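Local coordinates for protein 3-alpha-hydroxysteroid dehydrogenase (Pseudomonas sp., PDB 2DKN) that catalyses the NAD-dependent oxidation of the 3-alpha-hydroxyl group of steroids and binds NADH in a Rossmann fold, at residues A[148-153]-A[197-202]; A[70-75]-A[84-89]. All blocks are in the same frame, centred on the assembly; numbering follows the deposited sequence.

Contact 1 (A[148-153]-A[197-202]). With NAI (1,4-dihydronicotinamide adenine dinucleotide), chain C.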
ATOM      1  N   GLN A 148      -2.977 -15.084 -24.710  1.00 18.83           N
ATOM      2  CA  GLN A 148      -2.231 -15.677 -23.608  1.00 17.83           C
ATOM      3  C   GLN A 148      -2.820 -15.286 -22.274  1.00 15.45           C
ATOM      4  O   GLN A 148      -3.013 -14.108 -22.010  1.00 13.33           O
ATOM      5  CB  GLN A 148      -0.773 -15.255 -23.672  1.00 20.48           C
ATOM      6  CG  GLN A 148      -0.049 -15.799 -24.897  1.00 23.21           C
ATOM      7  CD  GLN A 148       1.385 -15.367 -24.937  1.00 25.75           C
ATOM      8  OE1 GLN A 148       1.809 -14.637 -25.838  1.00 27.37           O
ATOM      9  NE2 GLN A 148       2.151 -15.795 -23.941  1.00 26.35           N
ATOM     10  N   THR A 149      -3.081 -16.270 -21.424  1.00 14.31           N
ATOM     11  CA  THR A 149      -3.752 -15.972 -20.163  1.00 12.93           C
ATOM     12  C   THR A 149      -2.972 -14.992 -19.287  1.00 12.62           C
ATOM     13  O   THR A 149      -3.585 -14.207 -18.555  1.00 11.07           O
ATOM     14  CB  THR A 149      -4.059 -17.235 -19.353  1.00 12.87           C
ATOM     15  OG1 THR A 149      -2.849 -17.969 -19.180  1.00 13.44           O
ATOM     16  CG2 THR A 149      -5.098 -18.108 -20.069  1.00 14.11           C
ATOM     17  N   HIS A 150      -1.634 -15.024 -19.343  1.00 11.61           N
ATOM     18  CA  HIS A 150      -0.870 -14.094 -18.510  1.00 10.69           C
ATOM     19  C   HIS A 150      -1.112 -12.631 -18.880  1.00  9.57           C
ATOM     20  O   HIS A 150      -0.993 -11.756 -18.028  1.00  8.20           O
ATOM     21  CB  HIS A 150       0.630 -14.436 -18.454  1.00 12.18           C
ATOM     22  CG  HIS A 150       1.447 -13.866 -19.575  1.00 14.19           C
ATOM     23  ND1 HIS A 150       1.639 -14.530 -20.769  1.00 15.35           N
ATOM     24  CD2 HIS A 150       2.180 -12.726 -19.657  1.00 14.77           C
ATOM     25  CE1 HIS A 150       2.419 -13.803 -21.556  1.00 15.16           C
ATOM     26  NE2 HIS A 150       2.761 -12.704 -20.905  1.00 16.54           N
ATOM     27  N   LEU A 151      -1.411 -12.380 -20.151  1.00  9.06           N
ATOM     28  CA  LEU A 151      -1.687 -11.030 -20.625  1.00  9.82           C
ATOM     29  C   LEU A 151      -3.074 -10.634 -20.191  1.00  8.58           C
ATOM     30  O   LEU A 151      -3.298  -9.487 -19.822  1.00  8.80           O
ATOM     31  CB  LEU A 151      -1.574 -10.918 -22.138  1.00 11.72           C
ATOM     32  CG  LEU A 151      -0.120 -11.108 -22.593  1.00 13.54           C
ATOM     33  CD1 LEU A 151      -0.018 -11.236 -24.116  1.00 15.32           C
ATOM     34  CD2 LEU A 151       0.737  -9.988 -22.081  1.00 13.29           C
ATOM     35  N   ALA A 152      -4.009 -11.582 -20.225  1.00  8.14           N
ATOM     36  CA  ALA A 152      -5.344 -11.310 -19.696  1.00  8.15           C
ATOM     37  C   ALA A 152      -5.294 -11.090 -18.185  1.00  7.81           C
ATOM     38  O   ALA A 152      -6.059 -10.282 -17.648  1.00  8.31           O
ATOM     39  CB  ALA A 152      -6.310 -12.450 -20.029  1.00  7.76           C
ATOM     40  N   TYR A 153      -4.428 -11.828 -17.503  1.00  6.95           N
ATOM     41  CA  TYR A 153      -4.251 -11.639 -16.065  1.00  7.44           C
ATOM     42  C   TYR A 153      -3.700 -10.245 -15.714  1.00  8.25           C
ATOM     43  O   TYR A 153      -4.294  -9.502 -14.914  1.00  8.35           O
ATOM     44  CB  TYR A 153      -3.356 -12.748 -15.493  1.00  9.77           C
ATOM     45  CG  TYR A 153      -3.267 -12.707 -13.992  1.00 10.23           C
ATOM     46  CD1 TYR A 153      -4.349 -13.099 -13.232  1.00 11.05           C
ATOM     47  CD2 TYR A 153      -2.104 -12.297 -13.324  1.00 12.68           C
ATOM     48  CE1 TYR A 153      -4.318 -13.076 -11.854  1.00 11.64           C
ATOM     49  CE2 TYR A 153      -2.068 -12.275 -11.899  1.00 12.38           C
ATOM     50  CZ  TYR A 153      -3.193 -12.655 -11.194  1.00 11.88           C
ATOM     51  OH  TYR A 153      -3.258 -12.683  -9.790  1.00 13.04           O
ATOM     52  N   ASP A 197       2.512 -25.301 -13.515  1.00 17.60           N
ATOM     53  CA  ASP A 197       2.069 -25.205 -14.914  1.00 19.17           C
ATOM     54  C   ASP A 197       3.238 -25.343 -15.888  1.00 20.35           C
ATOM     55  O   ASP A 197       4.244 -24.677 -15.734  1.00 19.28           O
ATOM     56  CB  ASP A 197       1.370 -23.861 -15.139  1.00 19.43           C
ATOM     57  CG  ASP A 197       0.791 -23.724 -16.533  1.00 20.22           C
ATOM     58  OD1 ASP A 197      -0.158 -24.470 -16.848  1.00 20.41           O
ATOM     59  OD2 ASP A 197       1.262 -22.849 -17.296  1.00 20.73           O
ATOM     60  N   PRO A 198       3.090 -26.203 -16.919  1.00 22.95           N
ATOM     61  CA  PRO A 198       4.104 -26.345 -17.974  1.00 23.48           C
ATOM     62  C   PRO A 198       4.535 -25.004 -18.579  1.00 23.15           C
ATOM     63  O   PRO A 198       5.733 -24.713 -18.647  1.00 24.36           O
ATOM     64  CB  PRO A 198       3.384 -27.187 -19.035  1.00 24.13           C
ATOM     65  CG  PRO A 198       2.415 -28.008 -18.258  1.00 24.01           C
ATOM     66  CD  PRO A 198       1.954 -27.119 -17.115  1.00 23.03           C
ATOM     67  N   ARG A 199       3.566 -24.194 -19.005  1.00 22.76           N
ATOM     68  CA  ARG A 199       3.857 -22.919 -19.662  1.00 21.47           C
ATOM     69  C   ARG A 199       4.425 -21.846 -18.714  1.00 20.05           C
ATOM     70  O   ARG A 199       5.448 -21.229 -19.015  1.00 20.68           O
ATOM     71  CB  ARG A 199       2.602 -22.412 -20.377  1.00 22.98           C
ATOM     72  CG  ARG A 199       2.625 -20.942 -20.754  1.00 23.91           C
ATOM     73  CD  ARG A 199       3.513 -20.686 -21.952  1.00 25.43           C
ATOM     74  NE  ARG A 199       3.462 -19.286 -22.389  1.00 25.93           N
ATOM     75  CZ  ARG A 199       4.262 -18.325 -21.929  1.00 27.11           C
ATOM     76  NH1 ARG A 199       5.183 -18.597 -21.011  1.00 26.71           N
ATOM     77  NH2 ARG A 199       4.146 -17.082 -22.391  1.00 27.44           N
ATOM     78  N   TYR A 200       3.786 -21.647 -17.560  1.00 18.43           N
ATOM     79  CA  TYR A 200       4.152 -20.539 -16.649  1.00 17.68           C
ATOM     80  C   TYR A 200       4.950 -20.856 -15.373  1.00 18.19           C
ATOM     81  O   TYR A 200       5.303 -19.936 -14.617  1.00 17.66           O
ATOM     82  CB  TYR A 200       2.878 -19.777 -16.250  1.00 16.13           C
ATOM     83  CG  TYR A 200       2.222 -19.095 -17.420  1.00 15.27           C
ATOM     84  CD1 TYR A 200       1.006 -19.544 -17.919  1.00 15.60           C
ATOM     85  CD2 TYR A 200       2.824 -17.996 -18.031  1.00 16.02           C
ATOM     86  CE1 TYR A 200       0.393 -18.909 -18.988  1.00 14.66           C
ATOM     87  CE2 TYR A 200       2.220 -17.355 -19.111  1.00 15.00           C
ATOM     88  CZ  TYR A 200       1.001 -17.820 -19.575  1.00 15.19           C
ATOM     89  OH  TYR A 200       0.394 -17.195 -20.637  1.00 14.25           O
ATOM     90  N   GLY A 201       5.238 -22.132 -15.114  1.00 18.77           N
ATOM     91  CA  GLY A 201       5.949 -22.515 -13.888  1.00 18.13           C
ATOM     92  C   GLY A 201       7.316 -21.884 -13.696  1.00 20.09           C
ATOM     93  O   GLY A 201       7.649 -21.417 -12.600  1.00 19.30           O
ATOM     94  N   GLU A 202       8.132 -21.890 -14.749  1.00 21.44           N
ATOM     95  CA  GLU A 202       9.476 -21.306 -14.672  1.00 22.32           C
ATOM     96  C   GLU A 202       9.355 -19.819 -14.385  1.00 22.33           C
ATOM     97  O   GLU A 202      10.044 -19.285 -13.518  1.00 21.49           O
ATOM     98  CB  GLU A 202      10.247 -21.521 -15.983  1.00 24.19           C
ATOM     99  CG  GLU A 202      11.715 -21.090 -15.930  1.00 26.58           C
ATOM    100  CD  GLU A 202      11.929 -19.599 -16.217  1.00 28.71           C
ATOM    101  OE1 GLU A 202      11.150 -19.008 -17.013  1.00 29.45           O
ATOM    102  OE2 GLU A 202      12.890 -19.021 -15.654  1.00 29.50           O
TER
HETATM  103  PA  NAI C4000      -7.727 -19.015  -4.601  1.00  9.54           P
HETATM  104  O1A NAI C4000      -7.934 -19.762  -5.854  1.00  9.77           O
HETATM  105  O2A NAI C4000      -7.276 -19.777  -3.413  1.00  8.48           O
HETATM  106  O5B NAI C4000      -9.076 -18.248  -4.203  1.00  9.71           O
HETATM  107  C5B NAI C4000      -9.831 -17.571  -5.166  1.00  9.96           C
HETATM  108  C4B NAI C4000     -11.297 -17.869  -4.882  1.00  8.82           C
HETATM  109  O4B NAI C4000     -12.013 -17.164  -5.878  1.00  9.49           O
HETATM  110  C3B NAI C4000     -11.641 -19.352  -5.007  1.00  9.08           C
HETATM  111  O3B NAI C4000     -12.423 -19.795  -3.915  1.00  8.38           O
HETATM  112  C2B NAI C4000     -12.487 -19.361  -6.268  1.00  8.70           C
HETATM  113  O2B NAI C4000     -13.459 -20.383  -6.310  1.00  7.34           O
HETATM  114  C1B NAI C4000     -13.088 -17.952  -6.286  1.00  8.05           C
HETATM  115  N9A NAI C4000     -13.518 -17.717  -7.672  1.00  7.59           N
HETATM  116  C8A NAI C4000     -12.757 -17.811  -8.820  1.00  7.93           C
HETATM  117  N7A NAI C4000     -13.584 -17.603  -9.876  1.00  7.70           N
HETATM  118  C5A NAI C4000     -14.854 -17.405  -9.416  1.00  7.61           C
HETATM  119  C6A NAI C4000     -16.086 -17.168 -10.040  1.00  8.17           C
HETATM  120  N6A NAI C4000     -16.253 -17.247 -11.377  1.00  9.12           N
HETATM  121  N1A NAI C4000     -17.207 -17.005  -9.250  1.00  7.92           N
HETATM  122  C2A NAI C4000     -17.133 -17.079  -7.877  1.00  7.95           C
HETATM  123  N3A NAI C4000     -15.926 -17.315  -7.257  1.00  6.84           N
HETATM  124  C4A NAI C4000     -14.810 -17.486  -8.024  1.00  7.69           C
HETATM  125  O3  NAI C4000      -6.710 -17.842  -5.002  1.00 10.14           O
HETATM  126  PN  NAI C4000      -6.160 -16.635  -4.087  1.00  9.41           P
HETATM  127  O1N NAI C4000      -6.789 -16.602  -2.756  1.00  9.97           O
HETATM  128  O2N NAI C4000      -4.689 -16.712  -4.157  1.00  9.76           O
HETATM  129  O5D NAI C4000      -6.655 -15.390  -4.968  1.00  9.51           O
HETATM  130  C5D NAI C4000      -7.461 -14.364  -4.407  1.00  7.74           C
HETATM  131  C4D NAI C4000      -7.200 -13.110  -5.231  1.00  7.85           C
HETATM  132  O4D NAI C4000      -5.835 -12.747  -5.052  1.00  7.19           O
HETATM  133  C3D NAI C4000      -7.396 -13.316  -6.732  1.00  7.92           C
HETATM  134  O3D NAI C4000      -8.011 -12.144  -7.250  1.00  7.42           O
HETATM  135  C2D NAI C4000      -5.965 -13.362  -7.264  1.00  8.05           C
HETATM  136  O2D NAI C4000      -5.893 -12.870  -8.574  1.00  8.01           O
HETATM  137  C1D NAI C4000      -5.252 -12.427  -6.297  1.00  8.55           C
HETATM  138  N1N NAI C4000      -3.778 -12.630  -6.262  1.00  8.49           N
HETATM  139  C2N NAI C4000      -3.267 -13.835  -5.870  1.00  8.47           C
HETATM  140  C3N NAI C4000      -1.893 -14.017  -5.831  1.00  9.57           C
HETATM  141  C7N NAI C4000      -1.322 -15.324  -5.342  1.00  8.97           C
HETATM  142  O7N NAI C4000       0.049 -15.468  -5.480  1.00 10.32           O
HETATM  143  N7N NAI C4000      -2.099 -16.279  -4.798  1.00  9.12           N
HETATM  144  C4N NAI C4000      -1.027 -12.964  -6.185  1.00 10.56           C
HETATM  145  C5N NAI C4000      -1.575 -11.716  -6.549  1.00 10.10           C
HETATM  146  C6N NAI C4000      -2.955 -11.575  -6.584  1.00  9.94           C
HETATM  147  O   HOH W   1      -1.917 -18.826 -22.353  1.00 28.34           O

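Contact 2 (A[70-75]-A[84-89]). With NAI (1,4-dihydronicotinamide adenine dinucleotide), chain C.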
ATOM      1  N   ALA A  70     -12.496 -12.749  -5.340  1.00  6.66           N
ATOM      2  CA  ALA A  70     -12.612 -13.823  -6.346  1.00  7.00           C
ATOM      3  C   ALA A  70     -11.731 -13.503  -7.556  1.00  7.26           C
ATOM      4  O   ALA A  70     -11.745 -12.392  -8.073  1.00  7.52           O
ATOM      5  CB  ALA A  70     -14.068 -14.036  -6.793  1.00  6.34           C
ATOM      6  N   GLY A  71     -10.943 -14.471  -7.997  1.00  7.43           N
ATOM      7  CA  GLY A  71     -10.160 -14.262  -9.191  1.00  7.97           C
ATOM      8  C   GLY A  71      -9.561 -15.553  -9.678  1.00  7.72           C
ATOM      9  O   GLY A  71      -9.541 -16.558  -8.945  1.00  7.82           O
ATOM     10  N   VAL A  72      -9.072 -15.520 -10.918  1.00  7.67           N
ATOM     11  CA  VAL A  72      -8.443 -16.673 -11.499  1.00  7.99           C
ATOM     12  C   VAL A  72      -7.094 -16.244 -12.045  1.00 10.89           C
ATOM     13  O   VAL A  72      -6.870 -15.055 -12.359  1.00  9.45           O
ATOM     14  CB  VAL A  72      -9.319 -17.318 -12.614  1.00  8.34           C
ATOM     15  CG1 VAL A  72     -10.582 -17.942 -12.003  1.00  9.85           C
ATOM     16  CG2 VAL A  72      -9.660 -16.293 -13.709  1.00  9.06           C
ATOM     17  N   GLY A  73      -6.175 -17.208 -12.139  1.00 11.78           N
ATOM     18  CA  GLY A  73      -4.830 -16.903 -12.614  1.00 11.27           C
ATOM     19  C   GLY A  73      -4.539 -17.518 -13.962  1.00 10.65           C
ATOM     20  O   GLY A  73      -5.450 -17.849 -14.729  1.00 11.41           O
ATOM     21  N   VAL A  74      -3.256 -17.652 -14.268  1.00 10.21           N
ATOM     22  CA  VAL A  74      -2.861 -18.075 -15.601  1.00 10.66           C
ATOM     23  C   VAL A  74      -3.295 -19.488 -16.012  1.00 10.39           C
ATOM     24  O   VAL A  74      -3.228 -19.806 -17.199  1.00 11.73           O
ATOM     25  CB  VAL A  74      -1.336 -17.926 -15.815  1.00 10.55           C
ATOM     26  CG1 VAL A  74      -0.937 -16.466 -15.658  1.00 11.62           C
ATOM     27  CG2 VAL A  74      -0.572 -18.822 -14.846  1.00 11.29           C
ATOM     28  N   THR A  75      -3.713 -20.326 -15.062  1.00 10.17           N
ATOM     29  CA  THR A  75      -4.247 -21.653 -15.402  1.00 11.01           C
ATOM     30  C   THR A  75      -5.771 -21.682 -15.628  1.00 11.54           C
ATOM     31  O   THR A  75      -6.365 -22.759 -15.736  1.00 12.24           O
ATOM     32  CB  THR A  75      -3.824 -22.748 -14.380  1.00 12.03           C
ATOM     33  OG1 THR A  75      -4.326 -22.424 -13.075  1.00 13.82           O
ATOM     34  CG2 THR A  75      -2.294 -22.870 -14.311  1.00 11.47           C
ATOM     35  N   ALA A  84     -13.514 -11.852 -17.531  1.00  7.34           N
ATOM     36  CA  ALA A  84     -14.883 -11.863 -17.025  1.00  7.14           C
ATOM     37  C   ALA A  84     -14.904 -11.871 -15.500  1.00  7.61           C
ATOM     38  O   ALA A  84     -15.734 -11.212 -14.876  1.00  7.25           O
ATOM     39  CB  ALA A  84     -15.633 -13.096 -17.564  1.00  7.88           C
ATOM     40  N   VAL A  85     -14.017 -12.655 -14.904  1.00  7.58           N
ATOM     41  CA  VAL A  85     -14.013 -12.775 -13.438  1.00  7.91           C
ATOM     42  C   VAL A  85     -13.203 -11.644 -12.817  1.00  8.08           C
ATOM     43  O   VAL A  85     -13.691 -10.947 -11.935  1.00  7.45           O
ATOM     44  CB  VAL A  85     -13.450 -14.131 -12.934  1.00  9.47           C
ATOM     45  CG1 VAL A  85     -13.647 -14.231 -11.420  1.00  9.37           C
ATOM     46  CG2 VAL A  85     -14.170 -15.255 -13.578  1.00 10.46           C
ATOM     47  N   ASN A  86     -11.963 -11.469 -13.268  1.00  5.81           N
ATOM     48  CA  ASN A  86     -11.062 -10.548 -12.580  1.00  6.16           C
ATOM     49  C   ASN A  86     -11.453  -9.094 -12.722  1.00  6.86           C
ATOM     50  O   ASN A  86     -11.149  -8.276 -11.835  1.00  7.86           O
ATOM     51  CB  ASN A  86      -9.617 -10.711 -13.046  1.00  6.66           C
ATOM     52  CG  ASN A  86      -9.014 -12.042 -12.624  1.00  6.93           C
ATOM     53  OD1 ASN A  86      -9.688 -12.859 -12.005  1.00  7.90           O
ATOM     54  ND2 ASN A  86      -7.732 -12.256 -12.949  1.00  7.47           N
ATOM     55  N   TYR A  87     -12.060  -8.750 -13.858  1.00  5.60           N
ATOM     56  CA  TYR A  87     -12.538  -7.387 -14.035  1.00  6.57           C
ATOM     57  C   TYR A  87     -14.040  -7.264 -13.743  1.00  7.30           C
ATOM     58  O   TYR A  87     -14.439  -6.562 -12.803  1.00  8.64           O
ATOM     59  CB  TYR A  87     -12.228  -6.816 -15.425  1.00  6.82           C
ATOM     60  CG  TYR A  87     -12.519  -5.338 -15.463  1.00  7.04           C
ATOM     61  CD1 TYR A  87     -11.559  -4.403 -15.056  1.00  7.95           C
ATOM     62  CD2 TYR A  87     -13.766  -4.871 -15.855  1.00  7.85           C
ATOM     63  CE1 TYR A  87     -11.834  -3.037 -15.066  1.00  7.12           C
ATOM     64  CE2 TYR A  87     -14.046  -3.522 -15.860  1.00  7.97           C
ATOM     65  CZ  TYR A  87     -13.089  -2.612 -15.467  1.00  8.07           C
ATOM     66  OH  TYR A  87     -13.402  -1.260 -15.482  1.00  8.68           O
ATOM     67  N   PHE A  88     -14.857  -7.945 -14.534  1.00  6.58           N
ATOM     68  CA  PHE A  88     -16.302  -7.744 -14.474  1.00  8.38           C
ATOM     69  C   PHE A  88     -16.963  -8.370 -13.248  1.00  8.30           C
ATOM     70  O   PHE A  88     -17.970  -7.847 -12.755  1.00  8.15           O
ATOM     71  CB  PHE A  88     -16.967  -8.161 -15.800  1.00  8.12           C
ATOM     72  CG  PHE A  88     -16.634  -7.234 -16.927  1.00  8.27           C
ATOM     73  CD1 PHE A  88     -17.288  -6.011 -17.042  1.00  8.41           C
ATOM     74  CD2 PHE A  88     -15.613  -7.541 -17.820  1.00  7.25           C
ATOM     75  CE1 PHE A  88     -16.945  -5.132 -18.053  1.00  7.51           C
ATOM     76  CE2 PHE A  88     -15.281  -6.668 -18.848  1.00  7.29           C
ATOM     77  CZ  PHE A  88     -15.940  -5.473 -18.959  1.00  7.34           C
ATOM     78  N   GLY A  89     -16.401  -9.463 -12.723  1.00  7.90           N
ATOM     79  CA  GLY A  89     -16.878  -9.999 -11.427  1.00  7.88           C
ATOM     80  C   GLY A  89     -16.663  -9.036 -10.246  1.00  8.25           C
ATOM     81  O   GLY A  89     -17.327  -9.120  -9.206  1.00 10.30           O
TER
HETATM   82  PA  NAI C4000      -7.727 -19.015  -4.601  1.00  9.54           P
HETATM   83  O1A NAI C4000      -7.934 -19.762  -5.854  1.00  9.77           O
HETATM   84  O2A NAI C4000      -7.276 -19.777  -3.413  1.00  8.48           O
HETATM   85  O5B NAI C4000      -9.076 -18.248  -4.203  1.00  9.71           O
HETATM   86  C5B NAI C4000      -9.831 -17.571  -5.166  1.00  9.96           C
HETATM   87  C4B NAI C4000     -11.297 -17.869  -4.882  1.00  8.82           C
HETATM   88  O4B NAI C4000     -12.013 -17.164  -5.878  1.00  9.49           O
HETATM   89  C3B NAI C4000     -11.641 -19.352  -5.007  1.00  9.08           C
HETATM   90  O3B NAI C4000     -12.423 -19.795  -3.915  1.00  8.38           O
HETATM   91  C2B NAI C4000     -12.487 -19.361  -6.268  1.00  8.70           C
HETATM   92  O2B NAI C4000     -13.459 -20.383  -6.310  1.00  7.34           O
HETATM   93  C1B NAI C4000     -13.088 -17.952  -6.286  1.00  8.05           C
HETATM   94  N9A NAI C4000     -13.518 -17.717  -7.672  1.00  7.59           N
HETATM   95  C8A NAI C4000     -12.757 -17.811  -8.820  1.00  7.93           C
HETATM   96  N7A NAI C4000     -13.584 -17.603  -9.876  1.00  7.70           N
HETATM   97  C5A NAI C4000     -14.854 -17.405  -9.416  1.00  7.61           C
HETATM   98  C6A NAI C4000     -16.086 -17.168 -10.040  1.00  8.17           C
HETATM   99  N6A NAI C4000     -16.253 -17.247 -11.377  1.00  9.12           N
HETATM  100  N1A NAI C4000     -17.207 -17.005  -9.250  1.00  7.92           N
HETATM  101  C2A NAI C4000     -17.133 -17.079  -7.877  1.00  7.95           C
HETATM  102  N3A NAI C4000     -15.926 -17.315  -7.257  1.00  6.84           N
HETATM  103  C4A NAI C4000     -14.810 -17.486  -8.024  1.00  7.69           C
HETATM  104  O3  NAI C4000      -6.710 -17.842  -5.002  1.00 10.14           O
HETATM  105  PN  NAI C4000      -6.160 -16.635  -4.087  1.00  9.41           P
HETATM  106  O1N NAI C4000      -6.789 -16.602  -2.756  1.00  9.97           O
HETATM  107  O2N NAI C4000      -4.689 -16.712  -4.157  1.00  9.76           O
HETATM  108  O5D NAI C4000      -6.655 -15.390  -4.968  1.00  9.51           O
HETATM  109  C5D NAI C4000      -7.461 -14.364  -4.407  1.00  7.74           C
HETATM  110  C4D NAI C4000      -7.200 -13.110  -5.231  1.00  7.85           C
HETATM  111  O4D NAI C4000      -5.835 -12.747  -5.052  1.00  7.19           O
HETATM  112  C3D NAI C4000      -7.396 -13.316  -6.732  1.00  7.92           C
HETATM  113  O3D NAI C4000      -8.011 -12.144  -7.250  1.00  7.42           O
HETATM  114  C2D NAI C4000      -5.965 -13.362  -7.264  1.00  8.05           C
HETATM  115  O2D NAI C4000      -5.893 -12.870  -8.574  1.00  8.01           O
HETATM  116  C1D NAI C4000      -5.252 -12.427  -6.297  1.00  8.55           C
HETATM  117  N1N NAI C4000      -3.778 -12.630  -6.262  1.00  8.49           N
HETATM  118  C2N NAI C4000      -3.267 -13.835  -5.870  1.00  8.47           C
HETATM  119  C3N NAI C4000      -1.893 -14.017  -5.831  1.00  9.57           C
HETATM  120  C7N NAI C4000      -1.322 -15.324  -5.342  1.00  8.97           C
HETATM  121  O7N NAI C4000       0.049 -15.468  -5.480  1.00 10.32           O
HETATM  122  N7N NAI C4000      -2.099 -16.279  -4.798  1.00  9.12           N
HETATM  123  C4N NAI C4000      -1.027 -12.964  -6.185  1.00 10.56           C
HETATM  124  C5N NAI C4000      -1.575 -11.716  -6.549  1.00 10.10           C
HETATM  125  C6N NAI C4000      -2.955 -11.575  -6.584  1.00  9.94           C
HETATM  126  O   HOH W   2     -14.192 -11.324  -9.110  1.00  9.39           O

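Contact 1 (A[148-153]-A[197-202])
Tyr-200 sets its phenol oxygen against the first turn of helix 149-166, the helix that carries the Tyr-x-x-x-Lys motif of short-chain dehydrogenases. Two bonds from His-150 grip this oxygen. Backbone N of His-150 donates to Tyr-200 OH at 3.2 Å. The imidazole ND1 of His-150 lies 2.9 Å from the same OH, and either atom could be the donor. The imidazole meets the hydroxyl with its edge, near the ring plane. In His-150, chi1 (86°) holds the ring over the backbone, and chi2 (-89°) turns ND1 to the side of the backbone N, where both can reach one oxygen. The two rings are oblique, with planes 64° apart. On the other side of the phenol, Thr-149 OG1 comes to 3.4 Å from Tyr-200 CE1, while its hydrogen bond goes to the carbonyl of Val-74. A water accepts from Thr-149 N and makes a weak bond to Tyr-200 OH. A phenylalanine in place of Tyr-200 would probably leave the N-H of His-150 without this acceptor and its imidazole freer to turn. Further out, Arg-199 folds back over Tyr-200, with CG 3.4 Å above the centre of one ring face. One helical turn beyond the contact, Tyr-153 hydrogen-bonds O2D of NADH. Tyr-200 N donates to Asp-197 OD2, three residues back, at 2.8 Å, an Asx motif that uses the anti side of the carboxylate.

Contact 2 (A[70-75]-A[84-89])
Asn-86 reaches from helix 79-102 to the loop after strand 65-68 and pairs with the backbone of Val-72. The loop corresponds to the Asn-Asn-Ala-Gly motif of classical short-chain dehydrogenases and carries its Ala-Gly pair as Ala-70 and Gly-71. It borders the cofactor site of the Rossmann fold. Two hydrogen bonds make the pairing. Val-72 N donates to Asn-86 OD1 at 2.9 Å, in the carbonyl plane and on a lone pair. Asn-86 ND2 returns a bond of 3.0 Å to Val-72 O, nearly in its own amide plane. Together they hold the carboxamide edge-on to the extended backbone of Val-72, and fix which end is oxygen. A water adds a bridge, donating to Ala-70 O and Val-85 O.

The apolar contacts are looser. Val-72 CG2 lies 4.4 Å from Val-85 CB, and Val-85 CG1 is 4.1 Å from Gly-71 CA. Val-85 turns both methyls to the adenine, its chi1 of -173° placing CG1 opposite the backbone N. Its CG2 lies 3.6 Å from NAI N6A, and Val-72 CG1 3.7 Å from NAI N7A.

Ala-70 N is bonded to Thr-7, just at the end of strand 3-7. Asn-86 packs on Tyr-153 of helix 149-166, and Tyr-87 meets Ala-159 and Leu-163 of that helix.

How the contacts relate
From the N terminus, strand 65-68 runs into the loop of contact 2. The chain then turns into helix 79-102, and Asn-86 on it closes this short loop. Strand 108-112 and two helices follow before contact 1 opens at residue 148. It closes a longer excursion through helix 149-166, helix 168-173, strand 177-183 and helix 189-196. The two contacts are in series and neither encloses the other. The centres of contact 1 and contact 2 are about 14 Å apart, yet the two touch. The Tyr-200 ring packs on Val-74, and Tyr-153 packs on Val-72. The loop 70-75 thus ties contact 2 to helix 149-166 and to the segment 197-202.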